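Local structure of p800 reaction center core protein (Heliobacterium modesticaldum, 5V8K) at residues 456-461 with 487-492; 379-384 with 462-467. The protein forms the symmetric homodimeric core of a heliobacterial photosynthetic reaction center, holding bacteriochlorophylls that gather light and carry out charge separation, and a 4Fe-4S cluster. All coordinates share one frame; numbering follows the deposited sequence.

Both contacts are buried and similar in size, and they share one piece of chain: the last turn of helix 449-459 and the two residues after it supply 456-461 to contact 1, and the loop that follows supplies 462-467 to contact 2. Their centres lie about 12 Å apart, and Y458 and F457 join them, Y458 CD1 resting on A381 CB and F457 CB on M464 SD. Methyl groups packed on backbone carbonyls are common to both. Contact 1 differs by its polar group of Y458, N489 and E378 and by the calcium ion bound at the helix end. In contact 2, H383, on the same helix as V380 and A381, binds the magnesium of a bacteriochlorophyll g.

Contact 1: residues 456-461 with 487-492; sequences WFYIDG and SHNPLH. With CA (calcium ion), chain B; GBF (Bacteriochlorophyll g), chain Y.
Y458 meets both N489 and L491. With CG anti to the backbone N, chi1 175° brings the far end of the ring up to them: CE2 lies 3.7 Å from L491 CD2, and OH is 3.0 Å from N489 ND2. The ring and amide planes are 29° apart. The hydroxyl is hydrogen-bonded to E378 of helix 376-401, and N489 ND2 makes a weak bond to the same carboxylate. Bacteriochlorophyll g lies alongside: its methyl CMB sits over one face of the tyrosine ring, and the carbonyl oxygen O1A of its ester is in plane at the edge, 3.5 Å from CE2. I459 is touched mainly through its backbone, while its own CD1 packs on the pigment's tail. The two L491 methyls meet the last two carbonyls of the helix, CD2 at 3.6 Å from Y458 O and CD1 at 3.5 Å from I459 O. D460 turns away from 487-492 and binds calcium through OD2 at 2.4 Å; Q509, the L597 carbonyl and two waters complete the site, and K261 forms a salt bridge to OD1. G461, at positive phi, is the C-prime residue of the Schellman motif that ends the helix, with G461 N bonded to Y458 O and C462 N to F457 O. Within 487-492, N489 OD1 accepts from L491 N at 2.8 Å, an Asx turn that leaves ND2 beside the tyrosine hydroxyl. With an alanine at this position L491 N is likely to lose its acceptor, and a gap to open beside the Y458 hydroxyl and the macrocycle. P490 CD follows, 3.3 Å from the methyl ester's bridging oxygen O2D.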
loop_
_atom_site.group_PDB
_atom_site.type_symbol
_atom_site.label_atom_id
_atom_site.label_comp_id
_atom_site.label_asym_id
_atom_site.label_seq_id
_atom_site.Cartn_x
_atom_site.Cartn_y
_atom_site.Cartn_z
ATOM N N TRP A 456 11.683 -15.156 -1.772
ATOM C CA TRP A 456 10.520 -16.030 -1.837
ATOM C C TRP A 456 10.089 -16.277 -3.279
ATOM O O TRP A 456 9.857 -17.429 -3.684
ATOM C CB TRP A 456 9.353 -15.456 -1.017
ATOM C CG TRP A 456 8.130 -16.304 -1.299
ATOM C CD1 TRP A 456 7.078 -15.951 -2.061
ATOM C CD2 TRP A 456 7.914 -17.670 -0.917
ATOM N NE1 TRP A 456 6.202 -17.010 -2.190
ATOM C CE2 TRP A 456 6.694 -18.079 -1.493
ATOM C CE3 TRP A 456 8.636 -18.592 -0.162
ATOM C CZ2 TRP A 456 6.165 -19.382 -1.314
ATOM C CZ3 TRP A 456 8.118 -19.886 0.014
ATOM C CH2 TRP A 456 6.894 -20.258 -0.552
ATOM N N PHE A 457 9.956 -15.211 -4.070
ATOM C CA PHE A 457 9.574 -15.377 -5.466
ATOM C C PHE A 457 10.548 -16.302 -6.184
ATOM O O PHE A 457 10.124 -17.195 -6.919
ATOM C CB PHE A 457 9.463 -14.025 -6.160
ATOM C CG PHE A 457 8.330 -13.158 -5.639
ATOM C CD1 PHE A 457 7.067 -13.681 -5.400
ATOM C CD2 PHE A 457 8.552 -11.817 -5.345
ATOM C CE1 PHE A 457 6.046 -12.853 -4.898
ATOM C CE2 PHE A 457 7.564 -11.020 -4.885
ATOM C CZ PHE A 457 6.315 -11.527 -4.640
ATOM N N TYR A 458 11.846 -16.179 -5.907
ATOM C CA TYR A 458 12.801 -17.086 -6.535
ATOM C C TYR A 458 12.569 -18.529 -6.090
ATOM O O TYR A 458 12.502 -19.453 -6.917
ATOM C CB TYR A 458 14.227 -16.649 -6.223
ATOM C CG TYR A 458 15.242 -17.612 -6.748
ATOM C CD1 TYR A 458 15.627 -17.578 -8.074
ATOM C CD2 TYR A 458 15.826 -18.549 -5.931
ATOM C CE1 TYR A 458 16.541 -18.483 -8.584
ATOM C CE2 TYR A 458 16.760 -19.445 -6.426
ATOM C CZ TYR A 458 17.094 -19.424 -7.765
ATOM O OH TYR A 458 18.026 -20.321 -8.294
ATOM N N ILE A 459 12.469 -18.739 -4.777
ATOM C CA ILE A 459 12.396 -20.088 -4.228
ATOM C C ILE A 459 11.130 -20.796 -4.707
ATOM O O ILE A 459 11.133 -22.000 -4.946
ATOM C CB ILE A 459 12.493 -20.007 -2.689
ATOM C CG1 ILE A 459 13.955 -19.801 -2.282
ATOM C CG2 ILE A 459 11.888 -21.249 -2.001
ATOM C CD1 ILE A 459 14.115 -19.370 -0.829
ATOM N N ASP A 460 10.045 -20.066 -4.869
ATOM C CA ASP A 460 8.817 -20.659 -5.348
ATOM C C ASP A 460 8.767 -20.793 -6.869
ATOM O O ASP A 460 7.684 -21.038 -7.392
ATOM C CB ASP A 460 7.601 -19.856 -4.901
ATOM C CG ASP A 460 6.429 -20.766 -4.471
ATOM O OD1 ASP A 460 6.662 -21.912 -4.063
ATOM O OD2 ASP A 460 5.276 -20.320 -4.577
ATOM N N GLY A 461 9.874 -20.630 -7.588
ATOM C CA GLY A 461 9.875 -20.924 -9.014
ATOM C C GLY A 461 9.372 -19.827 -9.943
ATOM O O GLY A 461 9.078 -20.121 -11.104
ATOM N N SER A 487 18.443 -29.759 -14.663
ATOM C CA SER A 487 19.590 -30.631 -14.557
ATOM C C SER A 487 20.622 -30.145 -13.548
ATOM O O SER A 487 21.387 -30.966 -13.043
ATOM C CB SER A 487 20.213 -30.799 -15.947
ATOM O OG SER A 487 20.839 -29.595 -16.337
ATOM N N HIS A 488 20.680 -28.844 -13.224
ATOM C CA HIS A 488 21.735 -28.356 -12.334
ATOM C C HIS A 488 21.285 -27.588 -11.104
ATOM O O HIS A 488 22.128 -27.349 -10.239
ATOM C CB HIS A 488 22.732 -27.474 -13.097
ATOM C CG HIS A 488 23.626 -28.256 -13.995
ATOM N ND1 HIS A 488 23.208 -28.740 -15.214
ATOM C CD2 HIS A 488 24.902 -28.672 -13.840
ATOM C CE1 HIS A 488 24.192 -29.422 -15.774
ATOM N NE2 HIS A 488 25.233 -29.391 -14.962
ATOM N N ASN A 489 20.017 -27.193 -10.974
ATOM C CA ASN A 489 19.618 -26.444 -9.790
ATOM C C ASN A 489 18.886 -27.339 -8.791
ATOM O O ASN A 489 17.766 -27.790 -9.081
ATOM C CB ASN A 489 18.748 -25.258 -10.171
ATOM C CG ASN A 489 18.523 -24.356 -9.020
ATOM O OD1 ASN A 489 18.682 -24.770 -7.870
ATOM N ND2 ASN A 489 18.201 -23.097 -9.301
ATOM N N PRO A 490 19.454 -27.600 -7.606
ATOM C CA PRO A 490 18.746 -28.427 -6.606
ATOM C C PRO A 490 17.354 -27.920 -6.239
ATOM O O PRO A 490 16.526 -28.707 -5.753
ATOM C CB PRO A 490 19.675 -28.402 -5.389
ATOM C CG PRO A 490 20.992 -27.873 -5.857
ATOM C CD PRO A 490 20.832 -27.264 -7.210
ATOM N N LEU A 491 17.072 -26.645 -6.460
ATOM C CA LEU A 491 15.737 -26.114 -6.202
ATOM C C LEU A 491 14.660 -26.808 -7.024
ATOM O O LEU A 491 13.474 -26.686 -6.701
ATOM C CB LEU A 491 15.695 -24.611 -6.511
ATOM C CG LEU A 491 14.407 -23.848 -6.249
ATOM C CD1 LEU A 491 14.085 -23.877 -4.780
ATOM C CD2 LEU A 491 14.552 -22.425 -6.679
ATOM N N HIS A 492 15.028 -27.454 -8.132
ATOM C CA HIS A 492 13.995 -28.086 -8.949
ATOM C C HIS A 492 13.314 -29.239 -8.220
ATOM O O HIS A 492 12.201 -29.618 -8.603
ATOM C CB HIS A 492 14.572 -28.541 -10.283
ATOM C CG HIS A 492 15.228 -29.880 -10.241
ATOM N ND1 HIS A 492 16.572 -30.038 -9.980
ATOM C CD2 HIS A 492 14.733 -31.125 -10.449
ATOM C CE1 HIS A 492 16.873 -31.326 -10.001
ATOM N NE2 HIS A 492 15.776 -32.004 -10.289
HETATM CA CA CA B . 3.208 -21.435 -3.974
HETATM MG MG GBF Y . 23.795 -20.026 -4.114
HETATM C CHA GBF Y . 23.533 -23.467 -4.612
HETATM C CHB GBF Y . 20.855 -19.682 -5.650
HETATM C CHC GBF Y . 23.885 -16.795 -2.930
HETATM C CHD GBF Y . 26.454 -20.827 -1.809
HETATM N NA GBF Y . 22.503 -21.285 -4.965
HETATM C C1A GBF Y . 22.565 -22.574 -5.316
HETATM C C2A GBF Y . 21.320 -23.192 -5.902
HETATM C C3A GBF Y . 20.752 -21.934 -6.521
HETATM C C4A GBF Y . 21.400 -20.915 -5.651
HETATM C CMA GBF Y . 21.230 -21.782 -7.979
HETATM C CAA GBF Y . 20.305 -23.919 -5.007
HETATM C CBA GBF Y . 20.078 -23.200 -3.687
HETATM C CGA GBF Y . 19.111 -22.039 -3.791
HETATM O O1A GBF Y . 18.183 -22.006 -4.575
HETATM O O2A GBF Y . 19.201 -20.989 -2.808
HETATM N NB GBF Y . 22.511 -18.469 -4.255
HETATM C C1B GBF Y . 21.385 -18.470 -4.982
HETATM C C2B GBF Y . 20.836 -17.191 -4.909
HETATM C C3B GBF Y . 21.680 -16.402 -4.154
HETATM C C4B GBF Y . 22.753 -17.220 -3.785
HETATM C CMB GBF Y . 19.542 -16.719 -5.524
HETATM C CAB GBF Y . 21.331 -14.992 -3.905
HETATM C CBB GBF Y . 21.867 -14.116 -3.116
HETATM N NC GBF Y . 24.910 -19.072 -2.704
HETATM C C1C GBF Y . 24.852 -17.774 -2.390
HETATM C C2C GBF Y . 25.745 -17.078 -1.431
HETATM C C3C GBF Y . 26.406 -18.372 -1.182
HETATM C C4C GBF Y . 25.936 -19.458 -1.912
HETATM C CMC GBF Y . 26.578 -16.054 -2.222
HETATM C CAC GBF Y . 27.527 -18.553 -0.228
HETATM C CBC GBF Y . 28.074 -17.418 0.584
HETATM N ND GBF Y . 24.801 -21.597 -3.343
HETATM C C1D GBF Y . 25.784 -21.916 -2.522
HETATM C C2D GBF Y . 26.272 -23.438 -2.287
HETATM C C3D GBF Y . 25.295 -23.844 -3.171
HETATM C C4D GBF Y . 24.461 -22.868 -3.765
HETATM C CMD GBF Y . 27.301 -24.176 -1.490
HETATM C CAD GBF Y . 25.015 -25.121 -3.847
HETATM O OBD GBF Y . 25.206 -26.338 -3.522
HETATM C CBD GBF Y . 23.825 -24.908 -4.727
HETATM C CGD GBF Y . 24.183 -25.272 -6.130
HETATM O O1D GBF Y . 24.703 -24.463 -6.911
HETATM O O2D GBF Y . 23.955 -26.624 -6.534
HETATM C CED GBF Y . 24.356 -26.962 -7.856
HETATM C C1 GBF Y . 18.311 -19.877 -2.863
HETATM C C2 GBF Y . 18.378 -19.174 -1.545
HETATM C C3 GBF Y . 17.723 -18.031 -1.341
HETATM C C4 GBF Y . 16.948 -17.411 -2.454
HETATM C C5 GBF Y . 17.791 -17.361 0.009
HETATM C C6 GBF Y . 18.690 -16.112 -0.093
HETATM C C7 GBF Y . 18.705 -15.337 1.217
HETATM C C8 GBF Y . 19.828 -14.768 1.715
HETATM C C9 GBF Y . 21.149 -14.838 0.985
HETATM C C10 GBF Y . 19.821 -13.966 2.994
HETATM C C11 GBF Y . 19.082 -14.564 4.137
HETATM C C12 GBF Y . 19.418 -13.876 5.445
HETATM C C13 GBF Y . 19.016 -14.386 6.624
HETATM C C14 GBF Y . 19.380 -13.671 7.886
HETATM C C15 GBF Y . 18.198 -15.661 6.706
HETATM O O HOH W 1 4.761 -22.969 -2.720
HETATM O O HOH W 2 3.810 -22.769 -5.816
#

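Contact 2: residues 379-384 with 462-467; sequences FVAAHA and CWMGSF. With GBF (Bacteriochlorophyll g), chain Z.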
loop_
_atom_site.group_PDB
_atom_site.type_symbol
_atom_site.label_atom_id
_atom_site.label_comp_id
_atom_site.label_asym_id
_atom_site.label_seq_id
_atom_site.Cartn_x
_atom_site.Cartn_y
_atom_site.Cartn_z
ATOM N N PHE A 379 20.707 -14.622 -12.240
ATOM C CA PHE A 379 21.508 -13.394 -12.222
ATOM C C PHE A 379 20.721 -12.233 -11.619
ATOM O O PHE A 379 21.182 -11.586 -10.668
ATOM C CB PHE A 379 22.015 -13.048 -13.632
ATOM C CG PHE A 379 22.864 -11.773 -13.677
ATOM C CD1 PHE A 379 24.236 -11.833 -13.488
ATOM C CD2 PHE A 379 22.283 -10.534 -13.884
ATOM C CE1 PHE A 379 25.029 -10.678 -13.522
ATOM C CE2 PHE A 379 23.064 -9.364 -13.925
ATOM C CZ PHE A 379 24.439 -9.441 -13.733
ATOM N N VAL A 380 19.502 -11.987 -12.121
ATOM C CA VAL A 380 18.690 -10.891 -11.595
ATOM C C VAL A 380 18.315 -11.146 -10.130
ATOM O O VAL A 380 18.419 -10.252 -9.280
ATOM C CB VAL A 380 17.445 -10.678 -12.471
ATOM C CG1 VAL A 380 16.435 -9.675 -11.825
ATOM C CG2 VAL A 380 17.851 -10.226 -13.834
ATOM N N ALA A 381 17.861 -12.367 -9.808
ATOM C CA ALA A 381 17.358 -12.612 -8.461
ATOM C C ALA A 381 18.464 -12.461 -7.425
ATOM O O ALA A 381 18.264 -11.873 -6.357
ATOM C CB ALA A 381 16.745 -14.012 -8.375
ATOM N N ALA A 382 19.644 -12.982 -7.725
ATOM C CA ALA A 382 20.741 -12.886 -6.782
ATOM C C ALA A 382 21.219 -11.438 -6.603
ATOM O O ALA A 382 21.537 -11.018 -5.484
ATOM C CB ALA A 382 21.879 -13.792 -7.238
ATOM N N HIS A 383 21.252 -10.646 -7.671
ATOM C CA HIS A 383 21.621 -9.244 -7.480
ATOM C C HIS A 383 20.525 -8.452 -6.787
ATOM O O HIS A 383 20.825 -7.486 -6.088
ATOM C CB HIS A 383 22.014 -8.614 -8.803
ATOM C CG HIS A 383 23.324 -9.107 -9.297
ATOM N ND1 HIS A 383 23.453 -10.287 -9.991
ATOM C CD2 HIS A 383 24.575 -8.621 -9.135
ATOM C CE1 HIS A 383 24.728 -10.498 -10.261
ATOM N NE2 HIS A 383 25.426 -9.482 -9.784
ATOM N N ALA A 384 19.259 -8.841 -6.937
ATOM C CA ALA A 384 18.207 -8.122 -6.229
ATOM C C ALA A 384 18.246 -8.428 -4.723
ATOM O O ALA A 384 18.021 -7.546 -3.888
ATOM C CB ALA A 384 16.847 -8.480 -6.828
ATOM N N CYS A 462 9.232 -18.586 -9.475
ATOM C CA CYS A 462 9.032 -17.459 -10.388
ATOM C C CYS A 462 10.185 -17.315 -11.379
ATOM O O CYS A 462 11.355 -17.538 -11.050
ATOM C CB CYS A 462 8.907 -16.135 -9.648
ATOM S SG CYS A 462 7.404 -15.941 -8.801
ATOM N N TRP A 463 9.838 -16.907 -12.597
ATOM C CA TRP A 463 10.825 -16.385 -13.532
ATOM C C TRP A 463 11.295 -15.017 -13.037
ATOM O O TRP A 463 10.492 -14.089 -12.874
ATOM C CB TRP A 463 10.223 -16.288 -14.933
ATOM C CG TRP A 463 11.153 -15.740 -15.990
ATOM C CD1 TRP A 463 11.079 -14.519 -16.609
ATOM C CD2 TRP A 463 12.286 -16.396 -16.543
ATOM N NE1 TRP A 463 12.078 -14.400 -17.535
ATOM C CE2 TRP A 463 12.837 -15.537 -17.514
ATOM C CE3 TRP A 463 12.878 -17.642 -16.328
ATOM C CZ2 TRP A 463 13.949 -15.868 -18.240
ATOM C CZ3 TRP A 463 13.964 -17.974 -17.053
ATOM C CH2 TRP A 463 14.502 -17.092 -18.006
ATOM N N MET A 464 12.578 -14.895 -12.727
ATOM C CA MET A 464 13.072 -13.658 -12.155
ATOM C C MET A 464 13.821 -12.806 -13.187
ATOM O O MET A 464 14.438 -11.798 -12.831
ATOM C CB MET A 464 13.917 -13.990 -10.924
ATOM C CG MET A 464 13.111 -14.703 -9.785
ATOM S SD MET A 464 11.741 -13.711 -9.119
ATOM C CE MET A 464 12.651 -12.567 -8.111
ATOM N N GLY A 465 13.739 -13.171 -14.463
ATOM C CA GLY A 465 14.243 -12.313 -15.515
ATOM C C GLY A 465 13.352 -11.144 -15.869
ATOM O O GLY A 465 13.803 -10.238 -16.578
ATOM N N SER A 466 12.142 -11.108 -15.321
ATOM C CA SER A 466 11.080 -10.222 -15.763
ATOM C C SER A 466 10.055 -10.174 -14.640
ATOM O O SER A 466 9.956 -11.112 -13.852
ATOM C CB SER A 466 10.468 -10.722 -17.090
ATOM O OG SER A 466 9.356 -9.928 -17.482
ATOM N N PHE A 467 9.279 -9.080 -14.572
ATOM C CA PHE A 467 8.214 -9.011 -13.587
ATOM C C PHE A 467 6.934 -9.699 -14.083
ATOM O O PHE A 467 6.049 -10.002 -13.265
ATOM C CB PHE A 467 7.890 -7.542 -13.190
ATOM C CG PHE A 467 9.050 -6.764 -12.648
ATOM C CD1 PHE A 467 9.967 -7.353 -11.806
ATOM C CD2 PHE A 467 9.228 -5.432 -13.011
ATOM C CE1 PHE A 467 11.029 -6.638 -11.311
ATOM C CE2 PHE A 467 10.284 -4.704 -12.521
ATOM C CZ PHE A 467 11.199 -5.312 -11.668
HETATM MG MG GBF Z . 27.670 -9.554 -8.786
HETATM C CHA GBF Z . 27.472 -13.014 -8.998
HETATM C CHB GBF Z . 26.725 -9.611 -5.656
HETATM C CHC GBF Z . 28.470 -6.178 -8.740
HETATM C CHD GBF Z . 29.013 -9.664 -12.128
HETATM N NA GBF Z . 27.178 -10.999 -7.578
HETATM C C1A GBF Z . 27.216 -12.339 -7.675
HETATM C C2A GBF Z . 26.424 -13.080 -6.650
HETATM C C3A GBF Z . 26.458 -12.034 -5.551
HETATM C C4A GBF Z . 26.787 -10.794 -6.318
HETATM C CMA GBF Z . 25.101 -11.961 -4.844
HETATM C CAA GBF Z . 26.959 -14.438 -6.165
HETATM C CBA GBF Z . 28.461 -14.380 -5.894
HETATM C CGA GBF Z . 29.000 -15.778 -5.696
HETATM O O1A GBF Z . 28.691 -16.701 -6.432
HETATM O O2A GBF Z . 30.110 -15.972 -4.785
HETATM N NB GBF Z . 27.563 -8.086 -7.379
HETATM C C1B GBF Z . 27.169 -8.277 -6.114
HETATM C C2B GBF Z . 27.276 -7.091 -5.409
HETATM C C3B GBF Z . 27.787 -6.152 -6.310
HETATM C C4B GBF Z . 27.942 -6.821 -7.527
HETATM C CMB GBF Z . 26.917 -6.954 -3.951
HETATM C CAB GBF Z . 28.131 -4.725 -6.106
HETATM C CBB GBF Z . 28.179 -4.074 -4.974
HETATM N NC GBF Z . 28.547 -8.278 -10.105
HETATM C C1C GBF Z . 28.755 -6.976 -9.947
HETATM C C2C GBF Z . 29.268 -6.065 -10.996
HETATM C C3C GBF Z . 29.413 -7.205 -11.885
HETATM C C4C GBF Z . 28.979 -8.412 -11.382
HETATM C CMC GBF Z . 28.090 -5.197 -11.396
HETATM C CAC GBF Z . 29.931 -7.078 -13.271
HETATM C CBC GBF Z . 30.406 -5.758 -13.838
HETATM N ND GBF Z . 28.235 -10.871 -10.194
HETATM C C1D GBF Z . 28.608 -10.892 -11.468
HETATM C C2D GBF Z . 28.626 -12.236 -12.344
HETATM C C3D GBF Z . 28.137 -12.922 -11.228
HETATM C C4D GBF Z . 27.929 -12.197 -10.025
HETATM C CMD GBF Z . 28.974 -12.564 -13.760
HETATM C CAD GBF Z . 27.690 -14.301 -10.949
HETATM O OBD GBF Z . 27.796 -15.420 -11.557
HETATM C CBD GBF Z . 27.243 -14.375 -9.529
HETATM C CGD GBF Z . 25.794 -14.728 -9.452
HETATM O O1D GBF Z . 24.915 -14.071 -9.977
HETATM O O2D GBF Z . 25.391 -15.907 -8.760
HETATM C CED GBF Z . 24.011 -16.264 -8.874
HETATM C C1 GBF Z . 30.845 -17.188 -4.845
HETATM C C2 GBF Z . 31.561 -17.461 -3.537
HETATM C C3 GBF Z . 32.778 -16.967 -3.266
HETATM C C4 GBF Z . 33.518 -16.096 -4.235
HETATM C C5 GBF Z . 33.415 -17.288 -1.940
#
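V380 and A381 of helix 376-401 pack against M464 in the loop between helices 449-459 and 475-488, a buried contact of methyl groups on a side chain and a carbonyl. A381 CB rests on M464 CB at 3.8 Å, with M464 CG almost as near. V380 meets the loop backbone instead: CG1, anti to the backbone N (chi1 171°), comes to 3.1 Å from M464 O. No hydrogen bond spans the two segments; M464 N bonds to S377 OG, just before 379-384 on the helix. H383, further along the helix, binds the magnesium of a bacteriochlorophyll g through NE2 at 2.5 Å. Its ND1 donates to F379 O at 2.7 Å, 166° at the hydrogen and nearly in the ring plane, which fixes the imidazole's rotation; one face of the F379 ring carries H383 CE1. A bacteriochlorophyll g' touches V380, A384, M464 and F467, so both segments help line its pocket. Helix 311-344 borders the site, taking A384 against S332 and Y333 and F467 against T337, while W463 reaches back to I376 and S377 of helix 376-401.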